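Local coordinates for outer membrane protein YopM (Yersinia pestis, PDB 1JL5) that probably alters host cell physiology as a secreted leucine-rich repeat effector, promoting survival of the bacterium in host tissues, at residues S63-C68 with L76-L81; F154-D159 with S174-A179; C313-S318 with A334-L339; L342-N347 with L362-N367. One frame throughout, in Å; residues are numbered along the deposited sequence.

How the contacts relate
All four contacts lie along one leucine-rich repeat solenoid, in series along the chain. Contact 1 packs helix 58-71 of the N-terminal helical region on the first repeat, with a buried leucine face and a guanidinium held at its margin. Contacts 2 and 4 pair neighbouring parallel strands: the former, only partly buried, is mainly a backbone ladder, whereas the latter runs on into asparagine-bonded turns and is largely buried. Contact 3 lies away from the strands, where proline-rich loops meet without a direct hydrogen bond. It adjoins contact 4, the side chains of L335 and L342 packing together. Contacts 1 and 3, about 52 Å apart between centres, both reach the second subunit.

Contact 1 (S63-C68 with L76-L81); sequences SRLRDC and LELNNL
The R64 guanidinium meets E77, with carboxylate OE1 over one of its faces, while L78 CA and N79 N lie at its edge, near its plane. Methyl CD1 of L81 approaches obliquely, 3.7 Å from R64 NH1. The one direct hydrogen bond between the segments runs from R64 NH1 to the backbone oxygen E77 O (2.6 Å), the donor being tilted 25° from the carbonyl plane and the bond noticeably bent. The R64 and E77 side chains lie side by side and point the same way, yet their charged groups form no more than a long salt bridge, with the placing of OE2 uncertain. A water receives a second bond from R64 NH1 (2.9 Å) and lies 2.7 Å from N79 O, one of several acceptors within its reach, and so can relay the arginine to the turn. The R64 chain bends at chi2 (-79°), which turns CD off the line of CB and CG; methyl CD2 of L78 packs on R64 CB at 3.3 Å as the two side chains slide past each other in opposite directions. Deeper in, L65 crosses L76, their CD2 methyls tight at 3.3 Å, and C68 SG rests 3.9 Å from L76 CB. This apolar face joins the N-terminal helical region to the start of the leucine-rich repeats. Helix 58-71 lies against the end of strand 75-77, with W43 and W46 of helix 36-48 touching L65, while strand 95-97 continues the parallel pairing beyond L76 and L78.

Contact 2 (F154-D159 with S174-A179); sequences FLKIID and SLEFIA
F177 CG is anti to the backbone N (chi1 172°), beside the carbonyl carbon, and the ring it carries lies next to I157, whose CG2 approaches obliquely to 3.5 Å from F177 CD1. At the ring's edge, near its plane, is I158 O. On the other face of the strand pair, I178 CG1 is likewise anti to its backbone N (chi1 -176°) and packs 3.7 Å from I158 CG2, the two isoleucines crossing obliquely. Strands 157-159 and 177-179 run parallel, 2° apart in direction, with I157, I158 and D159 facing F177, I178 and A179. Hydrogen bonds I158 N to F177 O (2.6 Å) and A179 N to I158 O (2.7 Å) are both nearly straight. This is the strand-to-strand step of a leucine-rich repeat solenoid, here from LRR 5 to LRR 6: I158, I178 and L175 are buried among the repeats, with L171 packing on I178, whereas the side chains of I157, D159, F177 and A179 belong to the face of the strands that is concave in this family. Where the strands begin, K156 O accepts twice, from F177 N (2.8 Å), which comes almost straight down the carbonyl bond, and from E176 N (2.7 Å), which uses a lone pair in the carbonyl plane. The side chains of K156 and E176 lie side by side, pointing the same way, K156 CB meeting E176 CG at 3.7 Å while the charged ends stay apart. The ring of F177 continues toward the next strand, 199-201, where it meets that of Y201.

Contact 3 (C313-S318 with A334-L339); sequences CDLPPS and ALPPRL
L315 packs its methyl CD1 3.5 Å from P336 CD, with its CB almost as near the same ring carbon, the side chain and the ring crossing at a slant. The other side of the proline ring, CB, lies 3.3 Å from P316 O and 3.6 Å from P317 CA, so P336 is set against the backbone of the preceding repeat. Farther along, P317 O abuts R338 CB, and S318 O stands 3.8 Å above one face of the R338 guanidinium, displaced toward its rim. No direct hydrogen bond joins the segments. Instead a water links them, accepting from L315 N (2.6 Å) and donating to A334 O (2.5 Å). Behind this shell, a type I turn from P336 to L339, closed by L339 N to P336 O (2.8 Å), sets the course of the second loop. R338 is held at its tip by a salt bridge to E320 and by hydrogen bonds to N80 O and G55 O of the second subunit. These are successive proline-rich loops of the leucine-rich repeats: one leads into strand 321-323, the other leaves it and enters strand 341-343, while L322 of the former strand packs against both L315 and L339.

Contact 4 (L342-N347 with L362-N367); sequences LIASFN and LHVEYN
A344 O is gripped by two asparagine amides, N367 ND2 at 2.6 Å and N347 ND2 at 2.9 Å, which reach it from opposite faces of the carbonyl plane. This is the asparagine ladder of leucine-rich repeats: each amide nitrogen bonds a carbonyl of its own turn and one of the turn before. Thus N367 ND2 also bonds V364 O (2.9 Å), and N347 ND2 also bonds V324 O, so each buried ND2 gives bonds to two carbonyl oxygens, which fixes the rotation of the amide. Upstream, strands 341-343 and 361-363 pair in parallel through H363 N to L342 O and A344 N to H363 O, both 2.7 Å. L342 and L362 lie side by side in the buried interior, CD2 of the first 3.6 Å from CD1 of the second. On the turns, the F346 and Y366 rings are near parallel, 17° apart, but slid so far that they barely overlap. The side chain of F346 also lies close to N326, a calcium-binding residue, and is about 5 Å from a bound calcium ion. H363 NE2 is bonded to D381. S345 OG is hydrogen-bonded to S325 OG and E365 OE2 forms a salt bridge with R383; a water joins S345 OG to E365 OE2, lying 2.7 Å from each.

Contact 1 (S63-C68 with L76-L81)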
# COMPACT_ATOMS: atom_id res chain seq x y z
N SER A 63 -24.15 -1.67 -35.94
CA SER A 63 -24.17 -0.27 -36.34
C SER A 63 -22.79 0.11 -36.88
O SER A 63 -22.69 0.79 -37.90
CB SER A 63 -24.51 0.60 -35.14
OG SER A 63 -24.47 1.97 -35.50
N ARG A 64 -21.74 -0.34 -36.20
CA ARG A 64 -20.37 -0.05 -36.63
C ARG A 64 -20.13 -0.77 -37.94
O ARG A 64 -19.57 -0.20 -38.88
CB ARG A 64 -19.37 -0.56 -35.59
CG ARG A 64 -19.58 -0.06 -34.16
CD ARG A 64 -19.06 1.35 -33.97
NE ARG A 64 -19.23 1.80 -32.59
CZ ARG A 64 -18.57 1.31 -31.54
NH1 ARG A 64 -17.68 0.34 -31.70
NH2 ARG A 64 -18.82 1.78 -30.33
N LEU A 65 -20.54 -2.02 -38.00
CA LEU A 65 -20.37 -2.84 -39.19
C LEU A 65 -21.03 -2.17 -40.39
O LEU A 65 -20.41 -2.00 -41.44
CB LEU A 65 -20.99 -4.21 -38.97
CG LEU A 65 -20.18 -5.13 -38.06
CD1 LEU A 65 -21.06 -6.24 -37.52
CD2 LEU A 65 -19.01 -5.69 -38.86
N ARG A 66 -22.28 -1.78 -40.21
CA ARG A 66 -23.03 -1.14 -41.27
C ARG A 66 -22.36 0.15 -41.70
O ARG A 66 -22.11 0.37 -42.89
CB ARG A 66 -24.46 -0.84 -40.80
CG ARG A 66 -25.23 -2.08 -40.40
CD ARG A 66 -26.62 -1.69 -39.97
NE ARG A 66 -27.31 -1.01 -41.05
CZ ARG A 66 -28.33 -1.53 -41.73
NH1 ARG A 66 -28.79 -2.74 -41.42
NH2 ARG A 66 -28.89 -0.84 -42.71
N ASP A 67 -22.06 1.00 -40.73
CA ASP A 67 -21.41 2.27 -41.03
C ASP A 67 -20.12 2.00 -41.79
O ASP A 67 -19.82 2.66 -42.78
CB ASP A 67 -21.09 3.03 -39.75
CG ASP A 67 -20.62 4.43 -40.03
OD1 ASP A 67 -21.40 5.20 -40.63
OD2 ASP A 67 -19.47 4.77 -39.65
N CYS A 68 -19.37 1.01 -41.32
CA CYS A 68 -18.13 0.66 -41.98
C CYS A 68 -18.40 0.24 -43.41
O CYS A 68 -17.75 0.70 -44.34
CB CYS A 68 -17.45 -0.48 -41.23
SG CYS A 68 -15.97 -1.03 -42.06
N LEU A 76 -12.82 -0.90 -38.99
CA LEU A 76 -14.03 -1.28 -38.30
C LEU A 76 -13.57 -1.38 -36.85
O LEU A 76 -12.67 -2.15 -36.53
CB LEU A 76 -14.52 -2.65 -38.77
CG LEU A 76 -15.58 -3.28 -37.87
CD1 LEU A 76 -16.80 -2.38 -37.78
CD2 LEU A 76 -15.94 -4.65 -38.42
N GLU A 77 -14.18 -0.58 -35.99
CA GLU A 77 -13.80 -0.59 -34.59
C GLU A 77 -14.95 -1.06 -33.72
O GLU A 77 -15.96 -0.38 -33.58
CB GLU A 77 -13.34 0.82 -34.18
CG GLU A 77 -12.78 0.91 -32.77
CD GLU A 77 -13.83 1.24 -31.75
OE1 GLU A 77 -14.36 2.37 -31.79
OE2 GLU A 77 -14.15 0.37 -30.92
N LEU A 78 -14.79 -2.25 -33.16
CA LEU A 78 -15.80 -2.86 -32.32
C LEU A 78 -15.23 -3.11 -30.93
O LEU A 78 -15.46 -4.15 -30.33
CB LEU A 78 -16.23 -4.19 -32.93
CG LEU A 78 -16.68 -4.10 -34.38
CD1 LEU A 78 -16.90 -5.50 -34.94
CD2 LEU A 78 -17.95 -3.27 -34.46
N ASN A 79 -14.48 -2.14 -30.42
CA ASN A 79 -13.86 -2.29 -29.12
C ASN A 79 -14.83 -2.34 -27.96
O ASN A 79 -15.82 -1.61 -27.92
CB ASN A 79 -12.85 -1.18 -28.85
CG ASN A 79 -11.70 -1.20 -29.82
OD1 ASN A 79 -11.34 -2.26 -30.34
ND2 ASN A 79 -11.11 -0.04 -30.06
N ASN A 80 -14.51 -3.21 -27.02
CA ASN A 80 -15.29 -3.35 -25.80
C ASN A 80 -16.79 -3.45 -26.02
O ASN A 80 -17.57 -2.77 -25.35
CB ASN A 80 -14.97 -2.18 -24.87
CG ASN A 80 -15.33 -2.48 -23.45
OD1 ASN A 80 -15.07 -3.57 -22.95
ND2 ASN A 80 -15.95 -1.51 -22.78
N LEU A 81 -17.19 -4.31 -26.95
CA LEU A 81 -18.61 -4.50 -27.23
C LEU A 81 -19.05 -5.84 -26.68
O LEU A 81 -20.17 -6.28 -26.93
CB LEU A 81 -18.87 -4.41 -28.73
CG LEU A 81 -18.58 -3.03 -29.32
CD1 LEU A 81 -18.96 -3.01 -30.80
CD2 LEU A 81 -19.38 -1.98 -28.55
O HOH W 1 -16.29 0.70 -29.17

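Contact 2 (F154-D159 with S174-A179)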
# COMPACT_ATOMS: atom_id res chain seq x y z
N PHE A 154 4.28 -7.74 -44.99
CA PHE A 154 4.00 -6.40 -44.50
C PHE A 154 3.78 -6.35 -42.99
O PHE A 154 3.46 -5.30 -42.45
CB PHE A 154 2.77 -5.85 -45.22
CG PHE A 154 2.84 -6.01 -46.71
CD1 PHE A 154 3.68 -5.19 -47.47
CD2 PHE A 154 2.12 -7.00 -47.35
CE1 PHE A 154 3.79 -5.37 -48.84
CE2 PHE A 154 2.22 -7.19 -48.72
CZ PHE A 154 3.06 -6.38 -49.47
N LEU A 155 3.94 -7.49 -42.33
CA LEU A 155 3.76 -7.54 -40.89
C LEU A 155 4.85 -6.72 -40.22
O LEU A 155 5.99 -7.17 -40.13
CB LEU A 155 3.83 -8.98 -40.38
CG LEU A 155 2.63 -9.48 -39.58
CD1 LEU A 155 3.04 -10.70 -38.79
CD2 LEU A 155 2.12 -8.39 -38.66
N LYS A 156 4.50 -5.53 -39.75
CA LYS A 156 5.45 -4.65 -39.10
C LYS A 156 5.35 -4.74 -37.58
O LYS A 156 6.35 -4.74 -36.87
CB LYS A 156 5.23 -3.21 -39.54
CG LYS A 156 5.36 -2.97 -41.04
CD LYS A 156 4.89 -1.57 -41.42
CE LYS A 156 4.82 -1.40 -42.94
NZ LYS A 156 4.13 -2.54 -43.62
N ILE A 157 4.12 -4.80 -37.08
CA ILE A 157 3.90 -4.87 -35.65
C ILE A 157 3.16 -6.13 -35.25
O ILE A 157 2.07 -6.42 -35.74
CB ILE A 157 3.08 -3.66 -35.13
CG1 ILE A 157 3.86 -2.36 -35.32
CG2 ILE A 157 2.75 -3.84 -33.66
CD1 ILE A 157 3.84 -1.83 -36.71
N ILE A 158 3.77 -6.90 -34.36
CA ILE A 158 3.16 -8.11 -33.85
C ILE A 158 3.05 -7.90 -32.35
O ILE A 158 4.06 -7.78 -31.66
CB ILE A 158 4.01 -9.38 -34.08
CG1 ILE A 158 3.91 -9.85 -35.53
CG2 ILE A 158 3.52 -10.50 -33.17
CD1 ILE A 158 4.37 -8.84 -36.53
N ASP A 159 1.83 -7.84 -31.86
CA ASP A 159 1.61 -7.69 -30.45
C ASP A 159 0.82 -8.91 -30.02
O ASP A 159 -0.39 -8.96 -30.19
CB ASP A 159 0.81 -6.43 -30.14
CG ASP A 159 0.61 -6.23 -28.65
OD1 ASP A 159 1.02 -7.13 -27.87
OD2 ASP A 159 0.05 -5.19 -28.26
N SER A 174 9.88 -8.07 -42.29
CA SER A 174 9.21 -6.78 -42.20
C SER A 174 8.96 -6.38 -40.75
O SER A 174 8.63 -5.23 -40.47
CB SER A 174 7.88 -6.82 -42.94
OG SER A 174 7.07 -7.87 -42.45
N LEU A 175 9.10 -7.34 -39.84
CA LEU A 175 8.85 -7.08 -38.44
C LEU A 175 9.65 -5.91 -37.89
O LEU A 175 10.88 -5.91 -37.92
CB LEU A 175 9.14 -8.33 -37.61
CG LEU A 175 8.68 -8.21 -36.15
CD1 LEU A 175 7.22 -7.84 -36.13
CD2 LEU A 175 8.90 -9.52 -35.42
N GLU A 176 8.95 -4.90 -37.38
CA GLU A 176 9.61 -3.74 -36.82
C GLU A 176 9.37 -3.75 -35.32
O GLU A 176 10.16 -3.21 -34.55
CB GLU A 176 9.01 -2.46 -37.38
CG GLU A 176 8.80 -2.45 -38.87
CD GLU A 176 8.49 -1.07 -39.39
OE1 GLU A 176 7.78 -0.32 -38.68
OE2 GLU A 176 8.95 -0.73 -40.50
N PHE A 177 8.28 -4.37 -34.93
CA PHE A 177 7.92 -4.40 -33.53
C PHE A 177 7.20 -5.67 -33.16
O PHE A 177 6.22 -6.06 -33.80
CB PHE A 177 7.04 -3.18 -33.23
CG PHE A 177 6.43 -3.18 -31.85
CD1 PHE A 177 5.45 -4.11 -31.50
CD2 PHE A 177 6.80 -2.22 -30.92
CE1 PHE A 177 4.85 -4.07 -30.25
CE2 PHE A 177 6.20 -2.18 -29.66
CZ PHE A 177 5.22 -3.11 -29.33
N ILE A 178 7.70 -6.33 -32.13
CA ILE A 178 7.04 -7.51 -31.64
C ILE A 178 6.99 -7.48 -30.13
O ILE A 178 8.01 -7.35 -29.45
CB ILE A 178 7.71 -8.81 -32.10
CG1 ILE A 178 6.86 -9.99 -31.61
CG2 ILE A 178 9.14 -8.89 -31.60
CD1 ILE A 178 7.25 -11.32 -32.19
N ALA A 179 5.77 -7.56 -29.62
CA ALA A 179 5.54 -7.60 -28.19
C ALA A 179 4.99 -9.00 -28.01
O ALA A 179 3.93 -9.33 -28.53
CB ALA A 179 4.50 -6.56 -27.79

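Contact 3 (C313-S318 with A334-L339)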
# COMPACT_ATOMS: atom_id res chain seq x y z
N CYS A 313 28.42 7.20 -5.76
CA CYS A 313 29.45 8.03 -6.35
C CYS A 313 28.75 9.37 -6.52
O CYS A 313 27.55 9.48 -6.25
CB CYS A 313 29.81 7.48 -7.71
SG CYS A 313 28.34 7.23 -8.72
N ASP A 314 29.48 10.37 -6.96
CA ASP A 314 28.87 11.67 -7.18
C ASP A 314 27.76 11.47 -8.18
O ASP A 314 27.85 10.63 -9.07
CB ASP A 314 29.88 12.67 -7.71
CG ASP A 314 30.96 12.99 -6.70
OD1 ASP A 314 30.62 13.19 -5.52
OD2 ASP A 314 32.14 13.04 -7.10
N LEU A 315 26.70 12.25 -8.03
CA LEU A 315 25.57 12.14 -8.93
C LEU A 315 25.73 13.10 -10.08
O LEU A 315 26.17 14.23 -9.91
CB LEU A 315 24.29 12.44 -8.16
CG LEU A 315 24.15 11.58 -6.90
CD1 LEU A 315 23.02 12.09 -6.04
CD2 LEU A 315 23.93 10.13 -7.32
N PRO A 316 25.40 12.65 -11.30
CA PRO A 316 25.53 13.53 -12.45
C PRO A 316 24.57 14.70 -12.26
O PRO A 316 23.44 14.52 -11.80
CB PRO A 316 25.14 12.63 -13.62
CG PRO A 316 24.19 11.66 -13.00
CD PRO A 316 24.86 11.34 -11.68
N PRO A 317 25.01 15.93 -12.58
CA PRO A 317 24.14 17.10 -12.41
C PRO A 317 22.84 16.98 -13.20
O PRO A 317 21.90 17.73 -12.97
CB PRO A 317 25.03 18.25 -12.88
CG PRO A 317 25.95 17.60 -13.85
CD PRO A 317 26.31 16.32 -13.15
N SER A 318 22.79 16.04 -14.12
CA SER A 318 21.61 15.82 -14.94
C SER A 318 20.54 15.04 -14.19
O SER A 318 19.36 15.03 -14.57
CB SER A 318 21.99 15.03 -16.18
OG SER A 318 22.66 13.84 -15.78
N ALA A 334 26.39 14.84 -2.65
CA ALA A 334 25.77 16.12 -2.91
C ALA A 334 24.67 15.85 -3.92
O ALA A 334 24.87 15.11 -4.88
CB ALA A 334 26.79 17.10 -3.47
N LEU A 335 23.51 16.44 -3.70
CA LEU A 335 22.41 16.23 -4.62
C LEU A 335 22.51 17.18 -5.80
O LEU A 335 22.69 18.38 -5.63
CB LEU A 335 21.09 16.44 -3.89
CG LEU A 335 20.88 15.50 -2.71
CD1 LEU A 335 19.56 15.84 -2.03
CD2 LEU A 335 20.90 14.05 -3.19
N PRO A 336 22.43 16.64 -7.02
CA PRO A 336 22.51 17.51 -8.18
C PRO A 336 21.38 18.54 -8.13
O PRO A 336 20.25 18.20 -7.80
CB PRO A 336 22.38 16.54 -9.35
CG PRO A 336 21.59 15.40 -8.77
CD PRO A 336 22.20 15.24 -7.41
N PRO A 337 21.69 19.81 -8.42
CA PRO A 337 20.64 20.83 -8.39
C PRO A 337 19.46 20.54 -9.30
O PRO A 337 18.39 21.11 -9.13
CB PRO A 337 21.39 22.12 -8.76
CG PRO A 337 22.67 21.65 -9.40
CD PRO A 337 23.02 20.43 -8.60
N ARG A 338 19.63 19.65 -10.26
CA ARG A 338 18.54 19.31 -11.15
C ARG A 338 17.64 18.25 -10.52
O ARG A 338 16.53 18.01 -10.98
CB ARG A 338 19.08 18.77 -12.48
CG ARG A 338 18.57 19.55 -13.68
CD ARG A 338 17.86 18.67 -14.69
NE ARG A 338 18.65 18.56 -15.90
CZ ARG A 338 18.22 18.03 -17.04
NH1 ARG A 338 16.98 17.55 -17.13
NH2 ARG A 338 19.03 17.98 -18.08
N LEU A 339 18.12 17.62 -9.45
CA LEU A 339 17.36 16.56 -8.79
C LEU A 339 15.96 17.00 -8.43
O LEU A 339 15.76 17.94 -7.66
CB LEU A 339 18.08 16.09 -7.53
CG LEU A 339 17.56 14.75 -7.01
CD1 LEU A 339 17.83 13.68 -8.07
CD2 LEU A 339 18.22 14.39 -5.70
O HOH W 2 29.04 14.64 -2.88
O HOH W 3 26.81 14.07 -6.13

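Contact 4 (L342-N347 with L362-N367)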
# COMPACT_ATOMS: atom_id res chain seq x y z
N LEU A 342 13.94 12.67 -4.99
CA LEU A 342 14.92 12.00 -4.18
C LEU A 342 14.21 10.98 -3.32
O LEU A 342 13.43 11.33 -2.42
CB LEU A 342 15.68 12.98 -3.28
CG LEU A 342 16.66 12.27 -2.33
CD1 LEU A 342 17.60 11.37 -3.13
CD2 LEU A 342 17.45 13.29 -1.53
N ILE A 343 14.43 9.71 -3.62
CA ILE A 343 13.85 8.64 -2.83
C ILE A 343 15.06 7.96 -2.24
O ILE A 343 15.79 7.26 -2.94
CB ILE A 343 13.06 7.64 -3.69
CG1 ILE A 343 11.93 8.35 -4.44
CG2 ILE A 343 12.47 6.56 -2.79
CD1 ILE A 343 12.39 9.10 -5.66
N ALA A 344 15.29 8.20 -0.96
CA ALA A 344 16.43 7.62 -0.26
C ALA A 344 15.94 7.03 1.05
O ALA A 344 16.68 6.89 2.02
CB ALA A 344 17.48 8.68 -0.01
N SER A 345 14.66 6.69 1.05
CA SER A 345 14.04 6.09 2.22
C SER A 345 14.68 4.74 2.49
O SER A 345 15.32 4.15 1.61
CB SER A 345 12.55 5.90 1.94
OG SER A 345 12.40 5.19 0.73
N PHE A 346 14.50 4.24 3.70
CA PHE A 346 15.04 2.94 4.09
C PHE A 346 16.53 2.85 3.86
O PHE A 346 17.04 1.96 3.17
CB PHE A 346 14.32 1.85 3.32
CG PHE A 346 12.87 1.77 3.64
CD1 PHE A 346 12.44 1.30 4.88
CD2 PHE A 346 11.92 2.17 2.70
CE1 PHE A 346 11.09 1.24 5.18
CE2 PHE A 346 10.56 2.11 3.00
CZ PHE A 346 10.15 1.64 4.24
N ASN A 347 17.23 3.81 4.43
CA ASN A 347 18.67 3.84 4.35
C ASN A 347 19.13 4.19 5.73
O ASN A 347 18.32 4.24 6.65
CB ASN A 347 19.13 4.87 3.33
CG ASN A 347 19.20 4.30 1.95
OD1 ASN A 347 20.07 3.49 1.65
ND2 ASN A 347 18.27 4.69 1.10
N LEU A 362 10.67 14.33 -2.16
CA LEU A 362 11.65 13.91 -1.19
C LEU A 362 11.04 12.80 -0.35
O LEU A 362 10.18 13.05 0.48
CB LEU A 362 12.04 15.06 -0.27
CG LEU A 362 13.07 14.62 0.76
CD1 LEU A 362 14.35 14.22 0.05
CD2 LEU A 362 13.33 15.73 1.76
N HIS A 363 11.47 11.58 -0.61
CA HIS A 363 11.00 10.44 0.17
C HIS A 363 12.24 9.89 0.83
O HIS A 363 13.01 9.16 0.21
CB HIS A 363 10.37 9.39 -0.73
CG HIS A 363 9.03 9.79 -1.27
ND1 HIS A 363 8.28 8.97 -2.10
CD2 HIS A 363 8.31 10.92 -1.11
CE1 HIS A 363 7.16 9.59 -2.42
NE2 HIS A 363 7.15 10.77 -1.83
N VAL A 364 12.45 10.28 2.07
CA VAL A 364 13.61 9.84 2.83
C VAL A 364 13.11 9.19 4.10
O VAL A 364 13.79 9.16 5.13
CB VAL A 364 14.53 11.03 3.13
CG1 VAL A 364 15.72 10.57 3.95
CG2 VAL A 364 15.02 11.62 1.82
N GLU A 365 11.91 8.66 4.00
CA GLU A 365 11.23 7.96 5.08
C GLU A 365 12.13 6.84 5.59
O GLU A 365 12.86 6.21 4.83
CB GLU A 365 9.94 7.36 4.52
CG GLU A 365 9.83 7.56 3.00
CD GLU A 365 8.68 6.80 2.37
OE1 GLU A 365 7.54 6.92 2.86
OE2 GLU A 365 8.93 6.09 1.37
N TYR A 366 12.09 6.61 6.90
CA TYR A 366 12.87 5.54 7.50
C TYR A 366 14.36 5.64 7.28
O TYR A 366 14.97 4.81 6.60
CB TYR A 366 12.33 4.21 7.00
CG TYR A 366 10.85 4.09 7.25
CD1 TYR A 366 10.35 3.97 8.54
CD2 TYR A 366 9.94 4.16 6.20
CE1 TYR A 366 8.99 3.91 8.79
CE2 TYR A 366 8.57 4.11 6.43
CZ TYR A 366 8.10 3.98 7.73
OH TYR A 366 6.75 3.91 7.97
N ASN A 367 14.92 6.68 7.86
CA ASN A 367 16.34 6.94 7.83
C ASN A 367 16.56 7.49 9.22
O ASN A 367 15.71 8.22 9.74
CB ASN A 367 16.68 7.99 6.78
CG ASN A 367 17.02 7.38 5.44
OD1 ASN A 367 18.07 6.78 5.27
ND2 ASN A 367 16.12 7.53 4.48
O HOH W 4 10.12 4.63 -0.51
O HOH W 5 16.49 2.92 8.12